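Local coordinates for protein meta cleavage compound hydrolase (Janthinobacterium, PDB 1J1I) that hydrolyses the meta-cleavage compound formed in carbazole degradation, probably cutting a carbon-carbon bond to release anthranilate, at residues E27-E32 against F76-K81; L41-G46 against M71-F76; A47-E52 against N183-Y188; R90-L95 against L121-L126. All blocks are in the same frame, centred on the assembly; numbering follows the deposited sequence.

Contact 1 of 4, residues E27-E32 against F76-K81; sequences ETRYLE and FGKTAK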
loop_
_atom_site.group_PDB
_atom_site.type_symbol
_atom_site.label_atom_id
_atom_site.label_comp_id
_atom_site.label_asym_id
_atom_site.label_seq_id
_atom_site.Cartn_x
_atom_site.Cartn_y
_atom_site.Cartn_z
ATOM N N GLU A 27 -0.193 -34.982 -9.375
ATOM C CA GLU A 27 -1.145 -34.918 -8.266
ATOM C C GLU A 27 -0.723 -33.705 -7.454
ATOM O O GLU A 27 0.458 -33.542 -7.144
ATOM C CB GLU A 27 -1.078 -36.165 -7.374
ATOM C CG GLU A 27 -2.217 -37.181 -7.547
ATOM C CD GLU A 27 -3.557 -36.552 -7.915
ATOM O OE1 GLU A 27 -3.806 -36.398 -9.119
ATOM O OE2 GLU A 27 -4.352 -36.212 -7.010
ATOM N N THR A 28 -1.690 -32.868 -7.095
ATOM C CA THR A 28 -1.395 -31.641 -6.368
ATOM C C THR A 28 -2.244 -31.480 -5.119
ATOM O O THR A 28 -3.444 -31.749 -5.133
ATOM C CB THR A 28 -1.618 -30.425 -7.293
ATOM O OG1 THR A 28 -0.897 -30.628 -8.514
ATOM C CG2 THR A 28 -1.134 -29.140 -6.631
ATOM N N ARG A 29 -1.607 -31.043 -4.040
ATOM C CA ARG A 29 -2.290 -30.834 -2.774
ATOM C C ARG A 29 -2.582 -29.361 -2.558
ATOM O O ARG A 29 -1.728 -28.507 -2.802
ATOM C CB ARG A 29 -1.422 -31.341 -1.618
ATOM C CG ARG A 29 -1.991 -31.067 -0.229
ATOM C CD ARG A 29 -1.103 -30.107 0.543
ATOM N NE ARG A 29 -1.435 -30.083 1.964
ATOM C CZ ARG A 29 -0.663 -29.542 2.901
ATOM N NH1 ARG A 29 0.489 -28.975 2.570
ATOM N NH2 ARG A 29 -1.039 -29.583 4.172
ATOM N N TYR A 30 -3.793 -29.063 -2.104
ATOM C CA TYR A 30 -4.160 -27.688 -1.819
ATOM C C TYR A 30 -5.045 -27.595 -0.589
ATOM O O TYR A 30 -5.614 -28.590 -0.138
ATOM C CB TYR A 30 -4.863 -27.030 -3.019
ATOM C CG TYR A 30 -6.174 -27.650 -3.466
ATOM C CD1 TYR A 30 -6.195 -28.804 -4.254
ATOM C CD2 TYR A 30 -7.394 -27.041 -3.161
ATOM C CE1 TYR A 30 -7.403 -29.332 -4.737
ATOM C CE2 TYR A 30 -8.603 -27.559 -3.634
ATOM C CZ TYR A 30 -8.598 -28.703 -4.425
ATOM O OH TYR A 30 -9.787 -29.202 -4.916
ATOM N N LEU A 31 -5.127 -26.391 -0.039
ATOM C CA LEU A 31 -5.955 -26.107 1.122
ATOM C C LEU A 31 -7.078 -25.218 0.605
ATOM O O LEU A 31 -6.837 -24.312 -0.193
ATOM C CB LEU A 31 -5.143 -25.357 2.181
ATOM C CG LEU A 31 -4.296 -26.118 3.205
ATOM C CD1 LEU A 31 -3.732 -27.396 2.628
ATOM C CD2 LEU A 31 -3.197 -25.194 3.698
ATOM N N GLU A 32 -8.303 -25.471 1.045
ATOM C CA GLU A 32 -9.424 -24.666 0.586
ATOM C C GLU A 32 -10.336 -24.198 1.710
ATOM O O GLU A 32 -10.573 -24.921 2.681
ATOM C CB GLU A 32 -10.236 -25.441 -0.453
ATOM C CG GLU A 32 -11.553 -24.781 -0.815
ATOM C CD GLU A 32 -12.237 -25.454 -1.984
ATOM O OE1 GLU A 32 -12.017 -26.668 -2.183
ATOM O OE2 GLU A 32 -13.002 -24.773 -2.695
ATOM N N PHE A 76 7.054 -29.566 -3.773
ATOM C CA PHE A 76 6.965 -29.107 -2.388
ATOM C C PHE A 76 5.775 -29.692 -1.636
ATOM O O PHE A 76 4.829 -30.203 -2.240
ATOM C CB PHE A 76 6.853 -27.572 -2.322
ATOM C CG PHE A 76 8.110 -26.842 -2.714
ATOM C CD1 PHE A 76 8.502 -26.756 -4.043
ATOM C CD2 PHE A 76 8.898 -26.233 -1.742
ATOM C CE1 PHE A 76 9.666 -26.073 -4.402
ATOM C CE2 PHE A 76 10.064 -25.547 -2.089
ATOM C CZ PHE A 76 10.446 -25.468 -3.422
ATOM N N GLY A 77 5.834 -29.591 -0.310
ATOM C CA GLY A 77 4.764 -30.069 0.546
ATOM C C GLY A 77 4.255 -31.462 0.232
ATOM O O GLY A 77 5.018 -32.429 0.258
ATOM N N LYS A 78 2.961 -31.564 -0.062
ATOM C CA LYS A 78 2.359 -32.855 -0.370
ATOM C C LYS A 78 2.096 -33.047 -1.857
ATOM O O LYS A 78 1.515 -34.051 -2.266
ATOM C CB LYS A 78 1.058 -33.033 0.415
ATOM C CG LYS A 78 1.252 -33.070 1.927
ATOM C CD LYS A 78 -0.042 -33.424 2.634
ATOM C CE LYS A 78 0.118 -33.359 4.146
ATOM N NZ LYS A 78 -1.151 -33.690 4.854
ATOM N N THR A 79 2.514 -32.078 -2.664
ATOM C CA THR A 79 2.336 -32.175 -4.107
ATOM C C THR A 79 3.338 -33.192 -4.640
ATOM O O THR A 79 4.375 -33.425 -4.018
ATOM C CB THR A 79 2.533 -30.796 -4.775
ATOM O OG1 THR A 79 1.354 -30.014 -4.564
ATOM C CG2 THR A 79 2.787 -30.933 -6.268
ATOM N N ALA A 80 3.020 -33.798 -5.780
ATOM C CA ALA A 80 3.869 -34.820 -6.392
ATOM C C ALA A 80 5.301 -34.374 -6.675
ATOM O O ALA A 80 5.568 -33.212 -6.983
ATOM C CB ALA A 80 3.223 -35.336 -7.681
ATOM N N LYS A 81 6.220 -35.327 -6.575
ATOM C CA LYS A 81 7.628 -35.056 -6.799
ATOM C C LYS A 81 8.198 -36.073 -7.780
ATOM O O LYS A 81 8.954 -36.964 -7.397
ATOM C CB LYS A 81 8.361 -35.119 -5.457
ATOM C CG LYS A 81 7.722 -34.209 -4.415
ATOM C CD LYS A 81 8.309 -34.382 -3.034
ATOM C CE LYS A 81 7.654 -33.410 -2.057
ATOM N NZ LYS A 81 6.176 -33.588 -1.959
#

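Contact 2 of 4, residues L41-G46 against M71-F76; sequences LIHGGG and MDMLGF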
loop_
_atom_site.group_PDB
_atom_site.type_symbol
_atom_site.label_atom_id
_atom_site.label_comp_id
_atom_site.label_asym_id
_atom_site.label_seq_id
_atom_site.Cartn_x
_atom_site.Cartn_y
_atom_site.Cartn_z
ATOM N N LEU A 41 -3.181 -18.985 -3.392
ATOM C CA LEU A 41 -2.018 -18.567 -2.622
ATOM C C LEU A 41 -0.875 -19.528 -2.941
ATOM O O LEU A 41 -1.062 -20.746 -2.905
ATOM C CB LEU A 41 -2.346 -18.596 -1.119
ATOM C CG LEU A 41 -3.630 -17.870 -0.682
ATOM C CD1 LEU A 41 -3.810 -18.001 0.828
ATOM C CD2 LEU A 41 -3.571 -16.391 -1.083
ATOM N N ILE A 42 0.297 -18.979 -3.270
ATOM C CA ILE A 42 1.468 -19.791 -3.605
ATOM C C ILE A 42 2.599 -19.509 -2.624
ATOM O O ILE A 42 3.116 -18.394 -2.567
ATOM C CB ILE A 42 1.985 -19.492 -5.036
ATOM C CG1 ILE A 42 0.819 -19.437 -6.028
ATOM C CG2 ILE A 42 2.936 -20.591 -5.477
ATOM C CD1 ILE A 42 0.035 -20.719 -6.120
ATOM N N HIS A 43 2.978 -20.533 -1.864
ATOM C CA HIS A 43 4.034 -20.437 -0.860
ATOM C C HIS A 43 5.415 -20.144 -1.456
ATOM O O HIS A 43 5.622 -20.256 -2.663
ATOM C CB HIS A 43 4.083 -21.742 -0.053
ATOM C CG HIS A 43 4.432 -22.946 -0.876
ATOM N ND1 HIS A 43 5.732 -23.275 -1.199
ATOM C CD2 HIS A 43 3.650 -23.865 -1.490
ATOM C CE1 HIS A 43 5.735 -24.342 -1.977
ATOM N NE2 HIS A 43 4.484 -24.720 -2.171
ATOM N N GLY A 44 6.358 -19.776 -0.596
ATOM C CA GLY A 44 7.700 -19.484 -1.058
ATOM C C GLY A 44 8.574 -20.721 -1.143
ATOM O O GLY A 44 8.126 -21.839 -0.872
ATOM N N GLY A 45 9.829 -20.519 -1.529
ATOM C CA GLY A 45 10.753 -21.628 -1.631
ATOM C C GLY A 45 11.294 -21.950 -0.253
ATOM O O GLY A 45 10.749 -21.503 0.757
ATOM N N GLY A 46 12.370 -22.719 -0.202
ATOM C CA GLY A 46 12.938 -23.070 1.085
ATOM C C GLY A 46 12.534 -24.472 1.484
ATOM O O GLY A 46 11.430 -24.927 1.173
ATOM N N MET A 71 -2.157 -23.631 -2.869
ATOM C CA MET A 71 -1.552 -24.746 -3.605
ATOM C C MET A 71 -0.073 -25.008 -3.331
ATOM O O MET A 71 0.727 -24.080 -3.305
ATOM C CB MET A 71 -1.722 -24.494 -5.109
ATOM C CG MET A 71 -1.159 -25.581 -6.032
ATOM S SD MET A 71 -0.750 -24.942 -7.696
ATOM C CE MET A 71 0.989 -24.485 -7.441
ATOM N N ASP A 72 0.284 -26.278 -3.142
ATOM C CA ASP A 72 1.686 -26.644 -2.949
ATOM C C ASP A 72 2.306 -26.745 -4.338
ATOM O O ASP A 72 1.769 -27.429 -5.217
ATOM C CB ASP A 72 1.819 -28.004 -2.252
ATOM C CG ASP A 72 1.678 -27.911 -0.747
ATOM O OD1 ASP A 72 1.456 -26.793 -0.221
ATOM O OD2 ASP A 72 1.792 -28.970 -0.092
ATOM N N MET A 73 3.424 -26.057 -4.548
ATOM C CA MET A 73 4.089 -26.108 -5.841
ATOM C C MET A 73 4.694 -27.477 -6.122
ATOM O O MET A 73 4.917 -28.282 -5.217
ATOM C CB MET A 73 5.211 -25.069 -5.921
ATOM C CG MET A 73 4.741 -23.617 -5.986
ATOM S SD MET A 73 6.126 -22.502 -6.280
ATOM C CE MET A 73 6.816 -22.395 -4.629
ATOM N N LEU A 74 4.955 -27.718 -7.398
ATOM C CA LEU A 74 5.579 -28.947 -7.865
ATOM C C LEU A 74 6.838 -29.199 -7.035
ATOM O O LEU A 74 7.700 -28.323 -6.931
ATOM C CB LEU A 74 5.965 -28.777 -9.336
ATOM C CG LEU A 74 6.782 -29.857 -10.047
ATOM C CD1 LEU A 74 5.958 -31.128 -10.199
ATOM C CD2 LEU A 74 7.202 -29.321 -11.415
ATOM N N GLY A 75 6.931 -30.386 -6.444
ATOM C CA GLY A 75 8.096 -30.734 -5.646
ATOM C C GLY A 75 8.079 -30.309 -4.187
ATOM O O GLY A 75 8.996 -30.648 -3.437
ATOM N N PHE A 76 7.054 -29.566 -3.773
ATOM C CA PHE A 76 6.965 -29.107 -2.388
ATOM C C PHE A 76 5.775 -29.692 -1.636
ATOM O O PHE A 76 4.829 -30.203 -2.240
ATOM C CB PHE A 76 6.853 -27.572 -2.322
ATOM C CG PHE A 76 8.110 -26.842 -2.714
ATOM C CD1 PHE A 76 8.502 -26.756 -4.043
ATOM C CD2 PHE A 76 8.898 -26.233 -1.742
ATOM C CE1 PHE A 76 9.666 -26.073 -4.402
ATOM C CE2 PHE A 76 10.064 -25.547 -2.089
ATOM C CZ PHE A 76 10.446 -25.468 -3.422
HETATM O O HOH W 1 0.510 -22.038 -0.955
#

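Contact 3 of 4, residues A47-E52 against N183-Y188; sequences AGAESE and NSRYTY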
loop_
_atom_site.group_PDB
_atom_site.type_symbol
_atom_site.label_atom_id
_atom_site.label_comp_id
_atom_site.label_asym_id
_atom_site.label_seq_id
_atom_site.Cartn_x
_atom_site.Cartn_y
_atom_site.Cartn_z
ATOM N N ALA A 47 13.434 -25.161 2.174
ATOM C CA ALA A 47 13.175 -26.523 2.612
ATOM C C ALA A 47 11.991 -26.572 3.569
ATOM O O ALA A 47 11.930 -25.817 4.534
ATOM C CB ALA A 47 14.424 -27.097 3.284
ATOM N N GLY A 48 11.042 -27.457 3.285
ATOM C CA GLY A 48 9.880 -27.591 4.142
ATOM C C GLY A 48 8.809 -26.535 3.939
ATOM O O GLY A 48 7.830 -26.492 4.681
ATOM N N ALA A 49 8.981 -25.681 2.936
ATOM C CA ALA A 49 7.988 -24.647 2.681
ATOM C C ALA A 49 6.784 -25.252 1.975
ATOM O O ALA A 49 6.928 -26.010 1.013
ATOM C CB ALA A 49 8.585 -23.529 1.834
ATOM N N GLU A 50 5.599 -24.929 2.477
ATOM C CA GLU A 50 4.354 -25.417 1.894
ATOM C C GLU A 50 3.180 -24.542 2.329
ATOM O O GLU A 50 3.343 -23.612 3.123
ATOM C CB GLU A 50 4.128 -26.900 2.245
ATOM C CG GLU A 50 4.294 -27.269 3.713
ATOM C CD GLU A 50 3.162 -26.750 4.575
ATOM O OE1 GLU A 50 2.001 -27.153 4.339
ATOM O OE2 GLU A 50 3.432 -25.939 5.484
ATOM N N SER A 51 1.999 -24.849 1.809
ATOM C CA SER A 51 0.800 -24.060 2.063
ATOM C C SER A 51 0.336 -23.791 3.493
ATOM O O SER A 51 -0.025 -22.660 3.817
ATOM C CB SER A 51 -0.364 -24.649 1.262
ATOM O OG SER A 51 -0.066 -24.637 -0.125
ATOM N N GLU A 52 0.324 -24.810 4.345
ATOM C CA GLU A 52 -0.148 -24.612 5.711
ATOM C C GLU A 52 0.743 -23.654 6.501
ATOM O O GLU A 52 0.255 -22.690 7.092
ATOM C CB GLU A 52 -0.261 -25.962 6.426
ATOM C CG GLU A 52 -0.913 -25.911 7.797
ATOM C CD GLU A 52 -1.359 -27.288 8.264
ATOM O OE1 GLU A 52 -0.538 -28.231 8.224
ATOM O OE2 GLU A 52 -2.533 -27.426 8.671
ATOM N N ASN A 183 8.543 -26.816 14.120
ATOM C CA ASN A 183 8.472 -28.274 14.025
ATOM C C ASN A 183 7.759 -28.719 12.756
ATOM O O ASN A 183 8.197 -29.654 12.088
ATOM C CB ASN A 183 7.747 -28.866 15.240
ATOM C CG ASN A 183 8.408 -28.496 16.552
ATOM O OD1 ASN A 183 9.632 -28.403 16.639
ATOM N ND2 ASN A 183 7.600 -28.293 17.585
ATOM N N SER A 184 6.659 -28.051 12.432
ATOM C CA SER A 184 5.890 -28.385 11.240
ATOM C C SER A 184 6.741 -28.224 9.981
ATOM O O SER A 184 6.794 -29.123 9.140
ATOM C CB SER A 184 4.647 -27.495 11.153
ATOM O OG SER A 184 3.836 -27.849 10.048
ATOM N N ARG A 185 7.414 -27.081 9.857
ATOM C CA ARG A 185 8.261 -26.823 8.695
ATOM C C ARG A 185 9.438 -27.789 8.646
ATOM O O ARG A 185 9.813 -28.272 7.578
ATOM C CB ARG A 185 8.779 -25.376 8.709
ATOM C CG ARG A 185 9.826 -25.088 7.632
ATOM C CD ARG A 185 10.300 -23.637 7.657
ATOM N NE ARG A 185 9.425 -22.750 6.900
ATOM C CZ ARG A 185 9.729 -22.224 5.715
ATOM N NH1 ARG A 185 10.895 -22.487 5.140
ATOM N NH2 ARG A 185 8.859 -21.437 5.102
ATOM N N TYR A 186 10.022 -28.069 9.805
ATOM C CA TYR A 186 11.152 -28.984 9.873
ATOM C C TYR A 186 10.726 -30.389 9.447
ATOM O O TYR A 186 11.472 -31.093 8.768
ATOM C CB TYR A 186 11.718 -29.029 11.296
ATOM C CG TYR A 186 12.944 -29.904 11.419
ATOM C CD1 TYR A 186 14.077 -29.652 10.648
ATOM C CD2 TYR A 186 12.968 -30.993 12.288
ATOM C CE1 TYR A 186 15.200 -30.460 10.733
ATOM C CE2 TYR A 186 14.092 -31.811 12.382
ATOM C CZ TYR A 186 15.203 -31.537 11.600
ATOM O OH TYR A 186 16.320 -32.337 11.676
ATOM N N THR A 187 9.524 -30.790 9.850
ATOM C CA THR A 187 9.004 -32.104 9.497
ATOM C C THR A 187 8.887 -32.238 7.978
ATOM O O THR A 187 9.262 -33.268 7.413
ATOM C CB THR A 187 7.624 -32.355 10.145
ATOM O OG1 THR A 187 7.769 -32.404 11.571
ATOM C CG2 THR A 187 7.034 -33.671 9.656
ATOM N N TYR A 188 8.377 -31.199 7.317
ATOM C CA TYR A 188 8.243 -31.226 5.863
ATOM C C TYR A 188 9.608 -31.228 5.181
ATOM O O TYR A 188 9.808 -31.909 4.176
ATOM C CB TYR A 188 7.450 -30.015 5.357
ATOM C CG TYR A 188 5.950 -30.126 5.503
ATOM C CD1 TYR A 188 5.256 -29.326 6.410
ATOM C CD2 TYR A 188 5.218 -31.006 4.706
ATOM C CE1 TYR A 188 3.866 -29.396 6.518
ATOM C CE2 TYR A 188 3.831 -31.084 4.805
ATOM C CZ TYR A 188 3.161 -30.276 5.711
ATOM O OH TYR A 188 1.790 -30.342 5.804
HETATM O O HOH W 2 13.361 -23.582 5.126
HETATM O O HOH W 3 4.499 -26.055 8.323
#

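Contact 4 of 4, residues R90-L95 against L121-L126; sequences RRIRHL and LGVSVL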
loop_
_atom_site.group_PDB
_atom_site.type_symbol
_atom_site.label_atom_id
_atom_site.label_comp_id
_atom_site.label_asym_id
_atom_site.label_seq_id
_atom_site.Cartn_x
_atom_site.Cartn_y
_atom_site.Cartn_z
ATOM N N ARG A 90 8.921 -25.482 -15.503
ATOM C CA ARG A 90 8.102 -26.600 -15.039
ATOM C C ARG A 90 7.123 -26.177 -13.938
ATOM O O ARG A 90 5.985 -26.648 -13.900
ATOM C CB ARG A 90 9.009 -27.733 -14.545
ATOM C CG ARG A 90 8.396 -29.117 -14.645
ATOM C CD ARG A 90 7.872 -29.391 -16.050
ATOM N NE ARG A 90 7.515 -30.793 -16.236
ATOM C CZ ARG A 90 8.403 -31.774 -16.364
ATOM N NH1 ARG A 90 9.703 -31.504 -16.330
ATOM N NH2 ARG A 90 7.993 -33.024 -16.525
ATOM N N ARG A 91 7.555 -25.292 -13.041
ATOM C CA ARG A 91 6.664 -24.818 -11.984
ATOM C C ARG A 91 5.555 -23.950 -12.582
ATOM O O ARG A 91 4.406 -24.000 -12.136
ATOM C CB ARG A 91 7.435 -24.017 -10.928
ATOM C CG ARG A 91 8.168 -24.865 -9.890
ATOM C CD ARG A 91 8.856 -23.980 -8.845
ATOM N NE ARG A 91 9.983 -23.249 -9.421
ATOM C CZ ARG A 91 11.191 -23.769 -9.617
ATOM N NH1 ARG A 91 11.436 -25.028 -9.276
ATOM N NH2 ARG A 91 12.150 -23.039 -10.170
ATOM N N ILE A 92 5.898 -23.155 -13.587
ATOM C CA ILE A 92 4.905 -22.304 -14.240
ATOM C C ILE A 92 3.847 -23.183 -14.906
ATOM O O ILE A 92 2.643 -22.958 -14.743
ATOM C CB ILE A 92 5.561 -21.392 -15.302
ATOM C CG1 ILE A 92 6.450 -20.353 -14.603
ATOM C CG2 ILE A 92 4.481 -20.706 -16.149
ATOM C CD1 ILE A 92 7.302 -19.528 -15.548
ATOM N N ARG A 93 4.302 -24.190 -15.649
ATOM C CA ARG A 93 3.388 -25.102 -16.329
ATOM C C ARG A 93 2.499 -25.801 -15.312
ATOM O O ARG A 93 1.300 -25.979 -15.539
ATOM C CB ARG A 93 4.162 -26.160 -17.120
ATOM C CG ARG A 93 3.262 -27.115 -17.901
ATOM C CD ARG A 93 4.000 -28.390 -18.275
ATOM N NE ARG A 93 5.249 -28.118 -18.982
ATOM C CZ ARG A 93 6.139 -29.049 -19.312
ATOM N NH1 ARG A 93 7.249 -28.709 -19.954
ATOM N NH2 ARG A 93 5.921 -30.321 -18.998
ATOM N N HIS A 94 3.089 -26.198 -14.187
ATOM C CA HIS A 94 2.323 -26.877 -13.152
ATOM C C HIS A 94 1.187 -25.999 -12.640
ATOM O O HIS A 94 0.051 -26.455 -12.527
ATOM C CB HIS A 94 3.218 -27.285 -11.974
ATOM C CG HIS A 94 2.451 -27.802 -10.797
ATOM N ND1 HIS A 94 2.403 -27.140 -9.590
ATOM C CD2 HIS A 94 1.669 -28.900 -10.653
ATOM C CE1 HIS A 94 1.629 -27.806 -8.753
ATOM N NE2 HIS A 94 1.170 -28.880 -9.374
ATOM N N LEU A 95 1.495 -24.743 -12.326
ATOM C CA LEU A 95 0.477 -23.826 -11.830
ATOM C C LEU A 95 -0.609 -23.659 -12.892
ATOM O O LEU A 95 -1.800 -23.609 -12.576
ATOM C CB LEU A 95 1.105 -22.476 -11.473
ATOM C CG LEU A 95 0.161 -21.349 -11.034
ATOM C CD1 LEU A 95 -0.710 -21.828 -9.875
ATOM C CD2 LEU A 95 0.985 -20.127 -10.609
ATOM N N LEU A 121 3.973 -14.845 -11.359
ATOM C CA LEU A 121 4.349 -13.836 -12.342
ATOM C C LEU A 121 4.497 -14.502 -13.708
ATOM O O LEU A 121 4.027 -13.979 -14.719
ATOM C CB LEU A 121 5.667 -13.161 -11.926
ATOM C CG LEU A 121 6.083 -11.877 -12.663
ATOM C CD1 LEU A 121 7.165 -11.156 -11.869
ATOM C CD2 LEU A 121 6.579 -12.202 -14.066
ATOM N N GLY A 122 5.141 -15.665 -13.728
ATOM C CA GLY A 122 5.326 -16.389 -14.974
ATOM C C GLY A 122 4.001 -16.734 -15.634
ATOM O O GLY A 122 3.831 -16.555 -16.846
ATOM N N VAL A 123 3.059 -17.234 -14.843
ATOM C CA VAL A 123 1.739 -17.590 -15.361
ATOM C C VAL A 123 1.012 -16.327 -15.840
ATOM O O VAL A 123 0.266 -16.357 -16.820
ATOM C CB VAL A 123 0.879 -18.296 -14.273
ATOM C CG1 VAL A 123 -0.573 -18.383 -14.724
ATOM C CG2 VAL A 123 1.425 -19.703 -14.015
ATOM N N SER A 124 1.241 -15.215 -15.149
ATOM C CA SER A 124 0.605 -13.956 -15.518
ATOM C C SER A 124 1.095 -13.409 -16.852
ATOM O O SER A 124 0.442 -12.552 -17.451
ATOM C CB SER A 124 0.808 -12.919 -14.415
ATOM O OG SER A 124 0.121 -13.326 -13.243
ATOM N N VAL A 125 2.245 -13.892 -17.321
ATOM C CA VAL A 125 2.760 -13.446 -18.607
ATOM C C VAL A 125 2.438 -14.464 -19.707
ATOM O O VAL A 125 1.976 -14.092 -20.789
ATOM C CB VAL A 125 4.285 -13.209 -18.562
ATOM C CG1 VAL A 125 4.820 -12.959 -19.986
ATOM C CG2 VAL A 125 4.590 -12.007 -17.664
ATOM N N LEU A 126 2.682 -15.743 -19.428
ATOM C CA LEU A 126 2.422 -16.806 -20.400
ATOM C C LEU A 126 0.956 -17.201 -20.553
ATOM O O LEU A 126 0.538 -17.626 -21.632
ATOM C CB LEU A 126 3.215 -18.069 -20.047
ATOM C CG LEU A 126 4.695 -18.168 -20.430
ATOM C CD1 LEU A 126 5.500 -17.133 -19.695
ATOM C CD2 LEU A 126 5.202 -19.564 -20.094
#

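Contact 1 of 4, residues E27-E32 against F76-K81
Two bonds tie E27-E32 to the loop F76-K81. A80 N donates to E27 O at 2.9 Å, and R29 N donates to T79 OG1 at 3.2 Å. Both are nearly straight, at 165°. In T79, chi1 of -77° sets OG1 anti to the carbonyl carbon, within bonding distance of R29 N. The hydroxyl also bonds to D72 O, so it bridges two backbones.

Van der Waals contacts flank these bonds. T28 CG2 sits 3.4 Å from T79 OG1, and A80 CB lies 3.3 Å from E27 O. R29 and K78 cross obliquely, with 3.6 Å between R29 CB and K78 CB. The K78 chain is extended, and its CD lies over one guanidinium face of R29, toward the rim. L31 CD1 covers the opposite face.

Like charges come near each other: R29 NH2 is 4.2 Å from K78 NZ. E18 forms salt bridges with both residues, and R29 also pairs with D72 and E50, which probably offsets the repulsion.

The type II' turn F76-T79 thus leans on strand 26-33, which runs in the sheet between strands 17-23 and 67-71. T28 also reaches H94 on helix 88-101.

Contact 2 of 4, residues L41-G46 against M71-F76
H43 and M73 form the tight centre of this contact in the alpha/beta-hydrolase fold. The H43-G46 loop follows strand 38-42 and carries the glycine-rich sequence HGGG, consistent with the oxyanion-hole loop of this family. G45 N makes a weak hydrogen bond to S114 OG, the probable nucleophile, which fits that reading. H43 CG stands between its backbone N and carbonyl carbon (chi1 63°), and the ring edge with NE2 comes to M73 N. NE2 accepts from M73 N at 2.9 Å, in a bond of 169° at the hydrogen. The donor is tilted 24° from the ring plane. ND1 donates to G44 O, which lies close to the ring plane. Both nitrogens are thus used and the ring's rotation is fixed.

M73 bends at chi3, and its CE lies 3.1 Å from H43 O. M73 CG packs on I42 CG2 at 3.6 Å, the two side chains crossing at about a right angle. F76 CB lies 3.4 Å from H43 CE1; the two rings are oblique. An alanine in place of H43 would probably leave M73 N and G44 O without their ring partners and open a gap beside F76 CB.

Packing is looser at both ends. G45 and G46 are partly exposed. G46 O meets the edge of the F76 ring near CE2, and G45 CA is nearby at an oblique angle. At the strand end, M71 N donates to L41 O, and a water fills in between the backbones. That water donates to L41 O at 2.8 Å and to M71 O at 3.1 Å, and takes a weak bond from H43 N.

Contact 3 of 4, residues A47-E52 against N183-Y188
G48 turns with positive phi (79°) and brings its CA to 3.5 Å from R185 O, a CA-H...O contact with one turn of helix 179-190. A CB at G48 would clash with that carbonyl. The contact joins the loop leading into helix 51-55 to a helix that falls between strands 131-137 and 225-230 in the chain, where alpha/beta hydrolases of this family carry their lid.

E50 and Y188 make the main side-chain contact. E50 CG lies over the centre of the Y188 ring, 3.5 Å from the centroid, in a CH-pi contact. The carboxylate stacks near CE1 and CZ, its plane 5° from the ring plane. The bend of the E50 chain at chi2 (72°) brings CD to Y188 CE1, 3.4 Å away. The two carboxylate oxygens have separate tasks. OE1 accepts the N-cap bond from E52 N at 2.9 Å, met from above the carboxylate plane, and forms a salt bridge with R29. OE2 accepts from G53 N. Y188 CB packs on G48 O.

R185 meets A47 and A49 instead. A49 CA lies over one face of its guanidinium, toward the rim. A47 O is 3.5 Å from R185 NH1, and a water links the two. A second water ties the helix to E50: it donates to E50 OE2 at 3.0 Å and lies 2.6 Å from S184 OG.

Contact 4 of 4, residues R90-L95 against L121-L126
The carbonyl O of G122, a residue that packs against I92, accepts from two backbone amides of its own helix, V125 N at 3.1 Å and L126 N at 2.9 Å. Those bonds belong to helix 114-126, which begins at S114 of the likely nucleophile elbow. The contact with helix 88-101 lies away from the active site and is made by apolar groups. The axes of 90-95 and 121-126 approach to 9.0 Å, with a crossing angle of -71°.

I92 is the central residue. Its CD1 lies over G122 CA at 3.8 Å, where the glycine has no side chain. A CB at G122 would collide with it. CG2, the other branch of I92, is anti to the backbone N and meets V123 CG2 at 3.9 Å. It also touches L126 CD2 at 4.2 Å. I92 and V123 slide past each other in opposite directions.

L95 sits one turn on. Its CD2 presses on V123 CG2 at 3.5 Å, closer than usual for two methyl carbons, and the side chains cross at about a right angle. V123 CG2 therefore wedges between L95 and I92, and it also lies 3.6 Å from I92 O. V123 touches V131 of strand 131-137 as well.

An alanine at I92 would probably open a gap over G122 and take away the methyl partner of L126. The contact is hydrophobic, so its fit rests on the shapes of I92, V123 and L95 and on the bare surface of G122.

Contacts 1 and 2 share F76 and meet at D72 (O to T79 OG1 2.7 Å, OD2 to K78 N 2.8 Å). D72 OD1 also lies 2.6 Å from S51 OG of contact 3. Contacts 1 and 3 join at R29 NH1 and E50 OE1, 3.0 Å apart. Contact 4 lies farther off, its centre about 23 Å from that of contact 3. It still touches contact 2, M71 CE to H94 CE1 at 3.6 Å, with centres about 13 Å apart, and H94 reaches T28 of contact 1. Contact 2 is nearest the probable catalytic residues: G44 comes within about 3 Å of the S114 side chain. The side chain of R185 in contact 3 is about 9 Å from that of H261.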